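Local coordinates for TENA/THI-4 protein (Shewanella denitrificans OS217, PDB 3DDE) that is of unknown function but adopts a heme oxygenase-like helical fold and may act as an oxidoreductase, at residues T116-L121 / N205-L209; Y41-M45 / S164-F168. One frame throughout, in Å; residues are numbered along the deposited sequence.

In an all-helical chain, helices far apart in sequence can be brought side by side, and this heme oxygenase-like fold is an example. After helices 7-24 and 26-32 the chain enters helix 38-52, whose residues 41-45 later meet residues 164-168; that pairing, contact 2, closes a loop of 118 intervening residues. Within this loop lies helix 112-126, whose residues 116-121 find their partner, residues 205-209 of helix 193-223, only after the loop has closed. The two closures therefore cross instead of nesting. Their centres lie about 20 Å apart on opposite sides of the chain's centre, and the consecutive helices 166-189 and 193-223 supply the later partner of each.

Contact 1: T116-L121 / N205-L209; sequences TLIAYL and NSLVL
Two helical segments, 116-121 and 205-209, run nearly antiparallel at 166°, their axes 9.8 Å apart at closest approach, with Leu117 and Leu209 in register (CA to CA 5.7 Å). Leu209, rotamer mt, points across the interface and has more surface buried by the contact than any other residue: its CD1 lies 3.5 Å from Tyr120 CB, while its CB receives Leu117 CD1 at 4.0 Å. Tyr120, with chi1 t and chi2 near 70°, reaches toward the start of 205-209, so that Asn205 ND2 sits over one ring face, 3.3 Å from Tyr120 CE1. Leu117, rotamer tp, brings CD1 within 3.8 Å of Ser206 O. No hydrogen bond links the segments; this is antiparallel helix packing within the heme oxygenase-like fold. Asn205 ND2 instead bonds Thr116 OG1 of the second subunit, so the helix pair also reaches that interface. Ser206 OG hydrogen-bonds Val202 O of its own helix and Trp139 NE1 of helix 134-141, Leu121 touches helix 55-65, and Leu207 packs on helix 7-24.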
ATOM      1  N   THR A 116      17.639   0.713  -6.344  1.00 49.22           N
ATOM      2  CA  THR A 116      17.863   0.604  -4.898  1.00 49.26           C
ATOM      3  C   THR A 116      17.528   1.912  -4.166  1.00 49.87           C
ATOM      4  O   THR A 116      16.971   1.872  -3.073  1.00 51.17           O
ATOM      5  CB  THR A 116      19.323   0.145  -4.567  1.00 49.22           C
ATOM      6  OG1 THR A 116      19.610  -1.075  -5.250  1.00 48.84           O
ATOM      7  CG2 THR A 116      19.551  -0.052  -3.038  1.00 47.67           C
ATOM      8  N   LEU A 117      17.892   3.063  -4.735  1.00 49.90           N
ATOM      9  CA  LEU A 117      17.551   4.353  -4.136  1.00 49.72           C
ATOM     10  C   LEU A 117      16.024   4.544  -4.127  1.00 49.69           C
ATOM     11  O   LEU A 117      15.462   4.980  -3.119  1.00 48.82           O
ATOM     12  CB  LEU A 117      18.227   5.520  -4.889  1.00 49.62           C
ATOM     13  CG  LEU A 117      17.852   6.942  -4.425  1.00 49.33           C
ATOM     14  CD1 LEU A 117      18.193   7.196  -2.975  1.00 48.00           C
ATOM     15  CD2 LEU A 117      18.496   7.994  -5.316  1.00 49.45           C
ATOM     16  N   ILE A 118      15.386   4.263  -5.268  1.00 49.69           N
ATOM     17  CA  ILE A 118      13.940   4.390  -5.439  1.00 49.39           C
ATOM     18  C   ILE A 118      13.224   3.586  -4.348  1.00 50.28           C
ATOM     19  O   ILE A 118      12.370   4.126  -3.661  1.00 51.51           O
ATOM     20  CB  ILE A 118      13.496   3.942  -6.885  1.00 49.33           C
ATOM     21  CG1 ILE A 118      14.025   4.917  -7.951  1.00 48.80           C
ATOM     22  CG2 ILE A 118      11.982   3.883  -7.008  1.00 48.40           C
ATOM     23  CD1 ILE A 118      14.031   4.363  -9.399  1.00 48.55           C
ATOM     24  N   ALA A 119      13.598   2.314  -4.173  1.00 49.83           N
ATOM     25  CA  ALA A 119      13.006   1.453  -3.152  1.00 50.04           C
ATOM     26  C   ALA A 119      13.143   2.051  -1.753  1.00 50.22           C
ATOM     27  O   ALA A 119      12.187   2.059  -0.983  1.00 50.02           O
ATOM     28  CB  ALA A 119      13.650   0.059  -3.173  1.00 49.16           C
ATOM     29  N   TYR A 120      14.342   2.534  -1.430  1.00 50.61           N
ATOM     30  CA  TYR A 120      14.648   3.109  -0.119  1.00 50.15           C
ATOM     31  C   TYR A 120      13.770   4.299   0.211  1.00 50.17           C
ATOM     32  O   TYR A 120      13.181   4.359   1.283  1.00 51.03           O
ATOM     33  CB  TYR A 120      16.133   3.485  -0.003  1.00 49.67           C
ATOM     34  CG  TYR A 120      16.459   4.114   1.341  1.00 49.32           C
ATOM     35  CD1 TYR A 120      16.450   3.346   2.494  1.00 49.08           C
ATOM     36  CD2 TYR A 120      16.719   5.481   1.462  1.00 48.85           C
ATOM     37  CE1 TYR A 120      16.714   3.901   3.733  1.00 48.76           C
ATOM     38  CE2 TYR A 120      16.971   6.046   2.693  1.00 48.80           C
ATOM     39  CZ  TYR A 120      16.971   5.240   3.827  1.00 49.20           C
ATOM     40  OH  TYR A 120      17.239   5.766   5.057  1.00 49.25           O
ATOM     41  N   LEU A 121      13.663   5.218  -0.727  1.00 51.28           N
ATOM     42  CA  LEU A 121      12.852   6.427  -0.580  1.00 50.64           C
ATOM     43  C   LEU A 121      11.356   6.147  -0.384  1.00 51.01           C
ATOM     44  O   LEU A 121      10.722   6.807   0.446  1.00 51.78           O
ATOM     45  CB  LEU A 121      13.088   7.382  -1.773  1.00 49.61           C
ATOM     46  CG  LEU A 121      14.475   8.013  -1.930  1.00 48.59           C
ATOM     47  CD1 LEU A 121      14.519   8.905  -3.147  1.00 48.24           C
ATOM     48  CD2 LEU A 121      14.883   8.796  -0.708  1.00 48.43           C
ATOM     49  N   ASN A 205      21.735   7.865   4.541  1.00 51.37           N
ATOM     50  CA  ASN A 205      21.603   6.710   3.671  1.00 50.75           C
ATOM     51  C   ASN A 205      21.153   7.105   2.294  1.00 50.74           C
ATOM     52  O   ASN A 205      21.640   6.565   1.319  1.00 51.97           O
ATOM     53  CB  ASN A 205      20.724   5.600   4.279  1.00 50.62           C
ATOM     54  CG  ASN A 205      20.973   4.237   3.624  1.00 51.09           C
ATOM     55  OD1 ASN A 205      22.113   3.735   3.614  1.00 52.02           O
ATOM     56  ND2 ASN A 205      19.917   3.626   3.082  1.00 50.61           N
ATOM     57  N   SER A 206      20.239   8.057   2.183  1.00 51.39           N
ATOM     58  CA  SER A 206      19.802   8.502   0.852  1.00 50.89           C
ATOM     59  C   SER A 206      20.992   9.059   0.044  1.00 50.96           C
ATOM     60  O   SER A 206      21.055   8.860  -1.164  1.00 51.72           O
ATOM     61  CB  SER A 206      18.642   9.511   0.937  1.00 50.63           C
ATOM     62  OG  SER A 206      18.994  10.643   1.715  1.00 51.11           O
ATOM     63  N   LEU A 207      21.932   9.729   0.709  1.00 51.04           N
ATOM     64  CA  LEU A 207      23.113  10.291   0.047  1.00 50.77           C
ATOM     65  C   LEU A 207      24.123   9.187  -0.278  1.00 50.39           C
ATOM     66  O   LEU A 207      24.707   9.187  -1.349  1.00 49.94           O
ATOM     67  CB  LEU A 207      23.722  11.408   0.908  1.00 50.65           C
ATOM     68  CG  LEU A 207      24.917  12.203   0.357  1.00 50.65           C
ATOM     69  CD1 LEU A 207      24.706  12.650  -1.065  1.00 50.18           C
ATOM     70  CD2 LEU A 207      25.226  13.394   1.251  1.00 50.58           C
ATOM     71  N   VAL A 208      24.316   8.243   0.644  1.00 50.52           N
ATOM     72  CA  VAL A 208      25.155   7.060   0.378  1.00 49.92           C
ATOM     73  C   VAL A 208      24.627   6.307  -0.863  1.00 50.16           C
ATOM     74  O   VAL A 208      25.382   5.924  -1.767  1.00 49.21           O
ATOM     75  CB  VAL A 208      25.180   6.103   1.609  1.00 50.29           C
ATOM     76  CG1 VAL A 208      25.760   4.719   1.234  1.00 49.81           C
ATOM     77  CG2 VAL A 208      25.964   6.746   2.773  1.00 48.38           C
ATOM     78  N   LEU A 209      23.310   6.121  -0.916  1.00 50.58           N
ATOM     79  CA  LEU A 209      22.695   5.407  -2.038  1.00 50.52           C
ATOM     80  C   LEU A 209      22.757   6.186  -3.358  1.00 50.62           C
ATOM     81  O   LEU A 209      22.909   5.588  -4.423  1.00 49.96           O
ATOM     82  CB  LEU A 209      21.261   5.019  -1.695  1.00 50.95           C
ATOM     83  CG  LEU A 209      21.066   3.975  -0.600  1.00 50.06           C
ATOM     84  CD1 LEU A 209      19.604   3.593  -0.580  1.00 48.66           C
ATOM     85  CD2 LEU A 209      21.955   2.716  -0.784  1.00 49.15           C
TER

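Contact 2: Y41-M45 / S164-F168; sequences YAIYM and SMKFF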
ATOM      1  N   TYR A  41      27.385  12.168 -19.861  1.00 50.82           N
ATOM      2  CA  TYR A  41      26.359  13.059 -19.341  1.00 50.72           C
ATOM      3  C   TYR A  41      24.966  12.431 -19.505  1.00 50.79           C
ATOM      4  O   TYR A  41      24.148  12.489 -18.592  1.00 50.51           O
ATOM      5  CB  TYR A  41      26.486  14.428 -20.010  1.00 50.42           C
ATOM      6  CG  TYR A  41      25.488  15.455 -19.539  1.00 50.57           C
ATOM      7  CD1 TYR A  41      25.443  15.847 -18.199  1.00 50.32           C
ATOM      8  CD2 TYR A  41      24.614  16.064 -20.434  1.00 50.20           C
ATOM      9  CE1 TYR A  41      24.522  16.793 -17.757  1.00 50.47           C
ATOM     10  CE2 TYR A  41      23.697  17.011 -20.005  1.00 50.42           C
ATOM     11  CZ  TYR A  41      23.659  17.379 -18.669  1.00 50.34           C
ATOM     12  OH  TYR A  41      22.750  18.317 -18.234  1.00 50.58           O
ATOM     13  N   ALA A  42      24.726  11.794 -20.650  1.00 50.83           N
ATOM     14  CA  ALA A  42      23.453  11.118 -20.919  1.00 50.56           C
ATOM     15  C   ALA A  42      23.205   9.947 -19.958  1.00 50.49           C
ATOM     16  O   ALA A  42      22.126   9.839 -19.380  1.00 50.42           O
ATOM     17  CB  ALA A  42      23.422  10.622 -22.348  1.00 50.61           C
ATOM     18  N   ILE A  43      24.194   9.068 -19.813  1.00 50.37           N
ATOM     19  CA  ILE A  43      24.093   7.908 -18.910  1.00 50.81           C
ATOM     20  C   ILE A  43      23.675   8.368 -17.517  1.00 51.20           C
ATOM     21  O   ILE A  43      22.707   7.854 -16.945  1.00 51.15           O
ATOM     22  CB  ILE A  43      25.428   7.143 -18.814  1.00 50.83           C
ATOM     23  CG1 ILE A  43      25.704   6.392 -20.126  1.00 50.85           C
ATOM     24  CG2 ILE A  43      25.409   6.165 -17.627  1.00 50.79           C
ATOM     25  CD1 ILE A  43      27.113   5.817 -20.248  1.00 50.63           C
ATOM     26  N   TYR A  44      24.385   9.370 -17.011  1.00 51.24           N
ATOM     27  CA  TYR A  44      24.062   9.972 -15.740  1.00 52.49           C
ATOM     28  C   TYR A  44      22.690  10.682 -15.669  1.00 52.18           C
ATOM     29  O   TYR A  44      21.996  10.555 -14.664  1.00 51.75           O
ATOM     30  CB  TYR A  44      25.157  10.939 -15.311  1.00 54.90           C
ATOM     31  CG  TYR A  44      24.722  11.807 -14.156  1.00 55.86           C
ATOM     32  CD1 TYR A  44      24.792  11.359 -12.832  1.00 56.30           C
ATOM     33  CD2 TYR A  44      24.204  13.074 -14.401  1.00 56.50           C
ATOM     34  CE1 TYR A  44      24.362  12.172 -11.791  1.00 56.41           C
ATOM     35  CE2 TYR A  44      23.775  13.881 -13.388  1.00 56.35           C
ATOM     36  CZ  TYR A  44      23.863  13.446 -12.098  1.00 56.34           C
ATOM     37  OH  TYR A  44      23.422  14.326 -11.148  1.00 56.84           O
HETATM   38  N   MSE A  45      22.314  11.449 -16.695  1.00 51.79           N
HETATM   39  CA  MSE A  45      21.021  12.166 -16.693  1.00 51.58           C
HETATM   40  C   MSE A  45      19.856  11.179 -16.805  1.00 50.67           C
HETATM   41  O   MSE A  45      18.748  11.440 -16.301  1.00 50.27           O
HETATM   42  CB  MSE A  45      20.948  13.223 -17.812  1.00 52.25           C
HETATM   43  CG  MSE A  45      21.848  14.466 -17.652  1.00 52.32           C
HETATM   44 SE   MSE A  45      21.575  15.516 -15.906  0.75 54.94          SE
HETATM   45  CE  MSE A  45      19.606  15.767 -16.032  1.00 53.91           C
ATOM     46  N   SER A 164      20.626  22.940 -22.296  1.00 52.01           N
ATOM     47  CA  SER A 164      20.971  21.523 -22.071  1.00 52.19           C
ATOM     48  C   SER A 164      21.253  21.235 -20.611  1.00 52.71           C
ATOM     49  O   SER A 164      21.824  20.182 -20.274  1.00 52.64           O
ATOM     50  CB  SER A 164      22.187  21.122 -22.899  1.00 52.40           C
ATOM     51  OG  SER A 164      21.927  21.292 -24.281  1.00 52.65           O
HETATM   52  N   MSE A 165      20.825  22.142 -19.735  1.00 53.53           N
HETATM   53  CA  MSE A 165      21.112  22.017 -18.312  1.00 54.91           C
HETATM   54  C   MSE A 165      19.966  22.522 -17.442  1.00 53.99           C
HETATM   55  O   MSE A 165      20.196  23.047 -16.348  1.00 54.04           O
HETATM   56  CB  MSE A 165      22.334  22.875 -18.082  1.00 56.23           C
HETATM   57  CG  MSE A 165      23.155  22.521 -16.883  1.00 57.51           C
HETATM   58 SE   MSE A 165      24.860  23.336 -17.424  0.75 59.94          SE
HETATM   59  CE  MSE A 165      25.351  21.969 -18.751  1.00 59.87           C
ATOM     60  N   LYS A 166      18.738  22.355 -17.937  1.00 53.62           N
ATOM     61  CA  LYS A 166      17.532  22.823 -17.248  1.00 53.43           C
ATOM     62  C   LYS A 166      17.300  22.140 -15.905  1.00 53.51           C
ATOM     63  O   LYS A 166      16.796  22.775 -14.985  1.00 54.15           O
ATOM     64  CB  LYS A 166      16.295  22.656 -18.136  1.00 53.47           C
ATOM     65  N   PHE A 167      17.664  20.864 -15.780  1.00 53.47           N
ATOM     66  CA  PHE A 167      17.473  20.163 -14.513  1.00 53.67           C
ATOM     67  C   PHE A 167      18.270  20.812 -13.379  1.00 54.50           C
ATOM     68  O   PHE A 167      17.762  20.926 -12.264  1.00 55.60           O
ATOM     69  CB  PHE A 167      17.830  18.678 -14.606  1.00 54.24           C
ATOM     70  CG  PHE A 167      17.595  17.925 -13.315  1.00 54.40           C
ATOM     71  CD1 PHE A 167      18.612  17.790 -12.379  1.00 54.43           C
ATOM     72  CD2 PHE A 167      16.350  17.389 -13.029  1.00 54.40           C
ATOM     73  CE1 PHE A 167      18.395  17.114 -11.182  1.00 54.98           C
ATOM     74  CE2 PHE A 167      16.122  16.699 -11.835  1.00 54.49           C
ATOM     75  CZ  PHE A 167      17.142  16.562 -10.909  1.00 54.49           C
ATOM     76  N   PHE A 168      19.509  21.220 -13.646  1.00 55.51           N
ATOM     77  CA  PHE A 168      20.317  21.839 -12.598  1.00 57.21           C
ATOM     78  C   PHE A 168      20.203  23.367 -12.542  1.00 58.22           C
ATOM     79  O   PHE A 168      20.860  24.000 -11.712  1.00 59.05           O
ATOM     80  CB  PHE A 168      21.775  21.395 -12.696  1.00 57.63           C
ATOM     81  CG  PHE A 168      21.984  19.984 -12.265  1.00 57.74           C
ATOM     82  CD1 PHE A 168      21.787  19.631 -10.937  1.00 57.75           C
ATOM     83  CD2 PHE A 168      22.380  19.013 -13.170  1.00 57.89           C
ATOM     84  CE1 PHE A 168      21.962  18.322 -10.516  1.00 58.41           C
ATOM     85  CE2 PHE A 168      22.575  17.706 -12.762  1.00 58.12           C
ATOM     86  CZ  PHE A 168      22.357  17.352 -11.427  1.00 58.38           C
TER
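Much of this contact is made by the far ends of long side chains, for the backbones stay well apart: the nearest CA atoms, those of Met45 and Phe167, are 9.0 Å from each other. Within the heme oxygenase-like helical fold it joins helix 38-52 to the beginning of helix 166-189, and it includes a Met-aromatic contact. Met45, a selenomethionine, places SE obliquely beside the Phe168 ring, 5.2 Å from its centroid, and its CE reaches Phe167 CB at 3.7 Å. All three of its chi angles are m, and the bent chain brings SE and CE close to the two phenylalanines. The rings of Tyr44 and Phe168 meet edge to edge, Tyr44 OH 3.2 Å from Phe168 CZ. Tyr41, Tyr44 and Met45, within about one turn of one another, supply all the contacts from helix 38-52. Helix 88-97 lines the same gap, where Ala91 and Ile95 touch Met45, and its Asp94 takes hydrogen bonds from the backbone N atoms of Lys166 and Phe167. Tyr41, with chi1 t, spans the gap to make the sole hydrogen bond between the segments, from its OH to Ser164 O at 2.9 Å.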